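Local coordinates for polyhedrin (Uranotaenia sapphirina cypovirus, PDB 4ZQX), which builds the crystalline polyhedra in which cypovirus particles are embedded, and binds ATP in this crystal form, at residues Q69-E72 with Y73-Q76; Y82-S85 with H86-M89; I138-P141 with C142-K145. All blocks are in the same frame, centred on the assembly; numbering follows the deposited sequence. Where two conformers were deposited one is given.

Contact 1 of 3, residues Q69-E72 with Y73-Q76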
loop_
_atom_site.group_PDB
_atom_site.type_symbol
_atom_site.label_atom_id
_atom_site.label_comp_id
_atom_site.label_asym_id
_atom_site.label_seq_id
_atom_site.Cartn_x
_atom_site.Cartn_y
_atom_site.Cartn_z
ATOM N N GLN A 69 5.382 -18.726 10.477
ATOM C CA GLN A 69 5.541 -17.279 10.450
ATOM C C GLN A 69 4.785 -16.644 11.600
ATOM O O GLN A 69 3.608 -16.936 11.815
ATOM C CB GLN A 69 5.056 -16.697 9.128
ATOM C CG GLN A 69 5.406 -15.235 8.987
ATOM C CD GLN A 69 5.024 -14.672 7.641
ATOM O OE1 GLN A 69 4.463 -15.371 6.794
ATOM N NE2 GLN A 69 5.335 -13.395 7.430
ATOM N N MET A 70 5.475 -15.764 12.325
ATOM C CA MET A 70 4.898 -15.051 13.459
ATOM C C MET A 70 3.968 -13.941 12.979
ATOM O O MET A 70 4.121 -13.412 11.880
ATOM C CB MET A 70 6.019 -14.471 14.318
ATOM C CG MET A 70 6.953 -15.523 14.836
ATOM S SD MET A 70 8.452 -14.809 15.514
ATOM C CE MET A 70 7.860 -14.025 16.997
ATOM N N SER A 71 2.996 -13.587 13.809
ATOM C CA SER A 71 2.033 -12.549 13.456
ATOM C C SER A 71 2.563 -11.134 13.740
ATOM O O SER A 71 3.492 -10.951 14.539
ATOM C CB SER A 71 0.753 -12.769 14.249
ATOM O OG SER A 71 0.990 -12.471 15.607
ATOM N N GLU A 72 1.964 -10.132 13.090
ATOM C CA GLU A 72 2.319 -8.740 13.360
ATOM C C GLU A 72 2.082 -8.400 14.827
ATOM O O GLU A 72 2.838 -7.648 15.412
ATOM C CB GLU A 72 1.549 -7.773 12.458
ATOM C CG GLU A 72 1.954 -6.319 12.675
ATOM C CD GLU A 72 1.286 -5.340 11.735
ATOM O OE1 GLU A 72 0.286 -5.700 11.072
ATOM O OE2 GLU A 72 1.769 -4.192 11.676
ATOM N N TYR A 73 1.034 -8.957 15.410
ATOM C CA TYR A 73 0.714 -8.727 16.819
ATOM C C TYR A 73 1.879 -9.118 17.735
ATOM O O TYR A 73 2.311 -8.342 18.598
ATOM C CB TYR A 73 -0.540 -9.536 17.188
ATOM C CG TYR A 73 -0.907 -9.542 18.648
ATOM C CD1 TYR A 73 -1.453 -8.425 19.250
ATOM C CD2 TYR A 73 -0.740 -10.680 19.413
ATOM C CE1 TYR A 73 -1.813 -8.434 20.574
ATOM C CE2 TYR A 73 -1.089 -10.703 20.732
ATOM C CZ TYR A 73 -1.624 -9.573 21.310
ATOM O OH TYR A 73 -1.976 -9.583 22.635
ATOM N N GLU A 74 2.389 -10.327 17.545
ATOM C CA GLU A 74 3.501 -10.817 18.359
ATOM C C GLU A 74 4.770 -10.012 18.137
ATOM O O GLU A 74 5.501 -9.709 19.089
ATOM C CB GLU A 74 3.834 -12.255 17.989
ATOM C CG GLU A 74 2.792 -13.272 18.220
ATOM C CD GLU A 74 3.253 -14.585 17.623
ATOM O OE1 GLU A 74 4.077 -15.249 18.276
ATOM O OE2 GLU A 74 2.856 -14.914 16.480
ATOM N N LEU A 75 5.063 -9.708 16.873
ATOM C CA LEU A 75 6.271 -8.946 16.559
ATOM C C LEU A 75 6.197 -7.520 17.124
ATOM O O LEU A 75 7.164 -7.017 17.700
ATOM C CB LEU A 75 6.491 -8.909 15.047
ATOM C CG LEU A 75 6.774 -10.295 14.452
ATOM C CD1 LEU A 75 6.627 -10.297 12.937
ATOM C CD2 LEU A 75 8.170 -10.776 14.845
ATOM N N GLN A 76 5.055 -6.865 16.954
ATOM C CA GLN A 76 4.923 -5.501 17.439
ATOM C C GLN A 76 5.036 -5.481 18.956
ATOM O O GLN A 76 5.580 -4.532 19.527
ATOM C CB GLN A 76 3.607 -4.872 17.004
ATOM C CG GLN A 76 3.494 -3.377 17.344
ATOM C CD GLN A 76 4.554 -2.537 16.655
ATOM O OE1 GLN A 76 4.818 -2.698 15.463
ATOM N NE2 GLN A 76 5.171 -1.635 17.405
#
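Ser71 places its OG between its own backbone N and carbonyl carbon (chi1 70°), while Glu74 sends CG back beside its backbone N, anti to the carbonyl carbon (chi1 -63°), so that the two side chains reach toward each other's amides. Glu74 N donates to Ser71 OG at 3.2 Å. In return Ser71 N donates to Glu74 OE2 at 3.0 Å, almost perfectly straight (177°), although the N-H meets the oxygen from above the carboxylate plane. This reciprocal pair is a capping box with Ser71 as N-cap of helix 72-83: serine suits the place because its short hydroxyl can take up an amide that has no helical carbonyl before it, and the glutamate is long enough to come back to the cap residue, where its negative charge would probably be favoured by the helix dipole. The helical backbone bonds start at once, Leu75 N to Ser71 O at 3.1 Å and Gln76 N to Glu72 O at 2.8 Å. Outside the cap, Met70 CE rests on Leu75 CD2 at 3.9 Å, the two side chains crossing at about a right angle; an apolar pair spanning the N-cap in this way is a hydrophobic staple. The extended Glu72 side chain forms a salt bridge with Lys56 through OE2. Tyr73 N donates to Gln69 OE1 of the second subunit, and its ring meets Trp210 of that subunit edge-to-face.

Contact 2 of 3, residues Y82-S85 with H86-M89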
loop_
_atom_site.group_PDB
_atom_site.type_symbol
_atom_site.label_atom_id
_atom_site.label_comp_id
_atom_site.label_asym_id
_atom_site.label_seq_id
_atom_site.Cartn_x
_atom_site.Cartn_y
_atom_site.Cartn_z
ATOM N N TYR A 82 11.158 -1.363 23.028
ATOM C CA TYR A 82 12.257 -0.503 22.586
ATOM C C TYR A 82 11.768 0.923 22.368
ATOM O O TYR A 82 12.523 1.885 22.527
ATOM C CB TYR A 82 12.839 -1.011 21.276
ATOM C CG TYR A 82 13.578 -2.339 21.398
ATOM C CD1 TYR A 82 12.913 -3.546 21.249
ATOM C CD2 TYR A 82 14.959 -2.368 21.641
ATOM C CE1 TYR A 82 13.607 -4.764 21.343
ATOM C CE2 TYR A 82 15.638 -3.552 21.747
ATOM C CZ TYR A 82 14.973 -4.750 21.590
ATOM O OH TYR A 82 15.688 -5.932 21.691
ATOM N N ALA A 83 10.499 1.048 22.004
ATOM C CA ALA A 83 9.896 2.338 21.696
ATOM C C ALA A 83 9.461 3.063 22.961
ATOM O O ALA A 83 9.672 4.271 23.087
ATOM C CB ALA A 83 8.703 2.123 20.805
ATOM N N ALA A 84 8.865 2.321 23.895
ATOM C CA ALA A 84 8.393 2.877 25.164
ATOM C C ALA A 84 8.815 1.974 26.318
ATOM O O ALA A 84 8.524 0.774 26.309
ATOM C CB ALA A 84 6.853 3.032 25.157
ATOM N N SER A 85 9.500 2.555 27.301
ATOM C CA SER A 85 9.975 1.805 28.453
ATOM C C SER A 85 8.866 1.025 29.149
ATOM O O SER A 85 7.798 1.538 29.397
ATOM C CB SER A 85 10.605 2.746 29.462
ATOM O OG SER A 85 11.731 3.369 28.898
ATOM N N HIS A 86 9.166 -0.223 29.478
ATOM C CA HIS A 86 8.265 -1.129 30.201
ATOM C C HIS A 86 6.828 -1.178 29.659
ATOM O O HIS A 86 5.840 -1.153 30.414
ATOM C CB HIS A 86 8.320 -0.926 31.729
ATOM C CG HIS A 86 7.951 0.444 32.218
ATOM N ND1 HIS A 86 6.651 0.902 32.261
ATOM C CD2 HIS A 86 8.708 1.415 32.796
ATOM C CE1 HIS A 86 6.634 2.125 32.773
ATOM N NE2 HIS A 86 7.869 2.455 33.114
ATOM N N SER A 87 6.731 -1.298 28.338
ATOM C CA SER A 87 5.447 -1.356 27.655
ATOM C C SER A 87 5.087 -2.782 27.204
ATOM O O SER A 87 4.017 -3.007 26.656
ATOM C CB SER A 87 5.455 -0.396 26.467
ATOM O OG SER A 87 6.333 -0.827 25.440
ATOM N N ASN A 88 5.983 -3.737 27.434
ATOM C CA ASN A 88 5.658 -5.148 27.253
ATOM C C ASN A 88 6.184 -5.910 28.465
ATOM O O ASN A 88 6.607 -5.289 29.450
ATOM C CB ASN A 88 6.216 -5.692 25.930
ATOM C CG ASN A 88 7.742 -5.691 25.878
ATOM O OD1 ASN A 88 8.428 -5.710 26.908
ATOM N ND2 ASN A 88 8.278 -5.671 24.659
ATOM N N MET A 89 6.140 -7.239 28.405
ATOM C CA MET A 89 6.514 -8.060 29.555
ATOM C C MET A 89 7.826 -8.829 29.358
ATOM O O MET A 89 8.086 -9.830 30.043
ATOM C CB MET A 89 5.368 -9.022 29.899
ATOM C CG MET A 89 4.071 -8.303 30.302
ATOM S SD MET A 89 4.266 -7.273 31.771
ATOM C CE MET A 89 4.447 -8.535 33.025
#
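Ala84 and Ser87 meet through polar atoms around one carbonyl. Ser87 OG lies 2.8 Å from Ala84 O, a distance that suits a hydrogen bond, though the hydroxyl proton has another acceptor within reach. Ser87 N also approaches Ala84 O, at 3.4 Å and with an angle of 123°, which makes a weak bond. A chi1 of 69°, with OG between the backbone N and the carbonyl carbon, brings the hydroxyl to the Ala84 carbonyl; serine suits the place because its hydroxyl is one bond from CB.

Apolar contact is slight: Ala84 CB lies 3.9 Å from Ser87 CB, and alanine brings no more than a methyl to this turn. Against the aromatic ring, Ser85 O sits over one face of the His86 imidazole, nearest to CG at 3.0 Å. The ring's ND1 is engaged elsewhere, hydrogen-bonded to Tyr220 OH of the second subunit, whose ring stands at about 90° to the imidazole. Ala83 O likewise receives a bond from Asn224 ND2 of that subunit.

With Ala84 the first residue to leave helical angles and His86 in the left-handed region, residues 84-87 form a beta turn, resembling type II but distorted, that reverses the chain just beyond the C-terminal end of helix 72-83.

Contact 3 of 3, residues I138-P141 with C142-K145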
loop_
_atom_site.group_PDB
_atom_site.type_symbol
_atom_site.label_atom_id
_atom_site.label_comp_id
_atom_site.label_asym_id
_atom_site.label_seq_id
_atom_site.Cartn_x
_atom_site.Cartn_y
_atom_site.Cartn_z
ATOM N N ILE A 138 10.471 14.093 6.734
ATOM C CA ILE A 138 11.024 13.155 5.765
ATOM C C ILE A 138 12.251 13.801 5.111
ATOM O O ILE A 138 12.482 15.014 5.237
ATOM C CB ILE A 138 10.001 12.715 4.690
ATOM C CG1 ILE A 138 9.633 13.868 3.750
ATOM C CG2 ILE A 138 8.751 12.148 5.361
ATOM C CD1 ILE A 138 8.840 13.419 2.517
ATOM N N ARG A 139 13.029 12.971 4.432
ATOM C CA ARG A 139 14.175 13.416 3.645
ATOM C C ARG A 139 15.140 14.309 4.412
ATOM O O ARG A 139 15.441 15.412 3.983
ATOM C CB ARG A 139 13.684 14.104 2.362
ATOM C CG ARG A 139 12.993 13.129 1.444
ATOM C CD ARG A 139 12.522 13.721 0.133
ATOM N NE ARG A 139 11.443 14.695 0.269
ATOM C CZ ARG A 139 10.613 15.023 -0.721
ATOM N NH1 ARG A 139 10.749 14.456 -1.916
ATOM N NH2 ARG A 139 9.648 15.915 -0.517
ATOM N N PRO A 140 15.623 13.825 5.562
ATOM C CA PRO A 140 16.648 14.595 6.275
ATOM C C PRO A 140 17.940 14.656 5.455
ATOM O O PRO A 140 18.180 13.766 4.641
ATOM C CB PRO A 140 16.863 13.794 7.563
ATOM C CG PRO A 140 16.528 12.406 7.184
ATOM C CD PRO A 140 15.387 12.515 6.195
ATOM N N PRO A 141 18.763 15.692 5.667
ATOM C CA PRO A 141 19.969 15.890 4.867
ATOM C C PRO A 141 20.873 14.664 4.780
ATOM O O PRO A 141 21.476 14.425 3.749
ATOM C CB PRO A 141 20.689 17.020 5.607
ATOM C CG PRO A 141 19.615 17.795 6.243
ATOM C CD PRO A 141 18.570 16.786 6.635
ATOM N N CYS A 142 20.949 13.909 5.876
ATOM C CA CYS A 142 21.832 12.747 5.976
ATOM C C CYS A 142 21.405 11.597 5.078
ATOM O O CYS A 142 22.203 10.720 4.765
ATOM C CB CYS A 142 21.923 12.240 7.430
ATOM S SG CYS A 142 20.388 11.582 8.165
ATOM N N SER A 143 20.143 11.585 4.684
ATOM C CA SER A 143 19.595 10.445 3.965
ATOM C C SER A 143 20.062 10.389 2.501
ATOM O O SER A 143 19.973 9.343 1.859
ATOM C CB SER A 143 18.065 10.437 4.023
ATOM O OG SER A 143 17.512 11.526 3.303
ATOM N N TYR A 144 20.556 11.508 1.977
ATOM C CA TYR A 144 21.041 11.553 0.600
ATOM C C TYR A 144 22.480 11.069 0.580
ATOM O O TYR A 144 23.361 11.751 1.084
ATOM C CB TYR A 144 20.990 12.982 0.046
ATOM C CG TYR A 144 19.602 13.563 -0.034
ATOM C CD1 TYR A 144 18.730 13.194 -1.052
ATOM C CD2 TYR A 144 19.165 14.482 0.899
ATOM C CE1 TYR A 144 17.465 13.724 -1.133
ATOM C CE2 TYR A 144 17.892 15.021 0.823
ATOM C CZ TYR A 144 17.049 14.625 -0.181
ATOM O OH TYR A 144 15.791 15.165 -0.250
ATOM N N LYS A 145 22.727 9.892 0.029
ATOM C CA LYS A 145 24.048 9.283 0.171
ATOM C C LYS A 145 25.034 9.760 -0.891
ATOM O O LYS A 145 26.229 9.889 -0.613
ATOM C CB LYS A 145 23.946 7.752 0.175
ATOM C CG LYS A 145 22.994 7.176 1.219
ATOM C CD LYS A 145 23.230 7.754 2.606
ATOM C CE LYS A 145 22.279 7.203 3.629
ATOM N NZ LYS A 145 22.576 7.808 4.951
#
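Tyr144 carries CG beside its backbone N (chi1 -63°), which lays the ring back along the preceding residues, and its atoms run in turn past Pro141 and Arg139. CB stands 4.0 Å from Pro141 O. Farther out, CD2 is 3.7 Å from the same oxygen, which lies at the ring edge near its plane. CE2 then comes within 4.0 Å of Arg139 O, while Ser143 OG sits over one face, offset toward the rim. The tip, OH, rests against the aliphatic part of Arg139, 3.5 Å from CB and 3.6 Å from CD; tyrosine suits the place because its long, flat ring reaches back to these methylenes. The ring and guanidinium planes are 23° apart, and the guanidinium forms a salt bridge with Asp24 of the second subunit through NH2.

Pro140 O takes two hydrogen bonds from one residue: Ser143 N at 2.9 Å, from above the carbonyl plane, and Ser143 OG at 2.7 Å, within that plane. The first closes the 3-10 turn that leads through Pro141, whose fixed phi suits a turn. Within these residues the Tyr144 contacts are of van der Waals kind, whereas the two bonds to one oxygen close the turn and hold the Ser143 hydroxyl in place.

Overall arrangement
Contacts 1, 2 and 3 follow one another in series along the chain. Contacts 1 and 2 mark the two ends of helix 72-83, the first at its beginning and the second where the chain leaves it; their centres are 16 Å apart and their nearest atoms about 6 Å, without touching. Contact 3 lies in the loop between strands 116-120 and 150-152, its centre 30 Å from contact 1 and 28 Å from contact 2. None lies at the ATP site. All three reach the second subunit of the trimeric assembly, and contact 1 touches the third as well, so the local turns and caps are parts of subunit interfaces too.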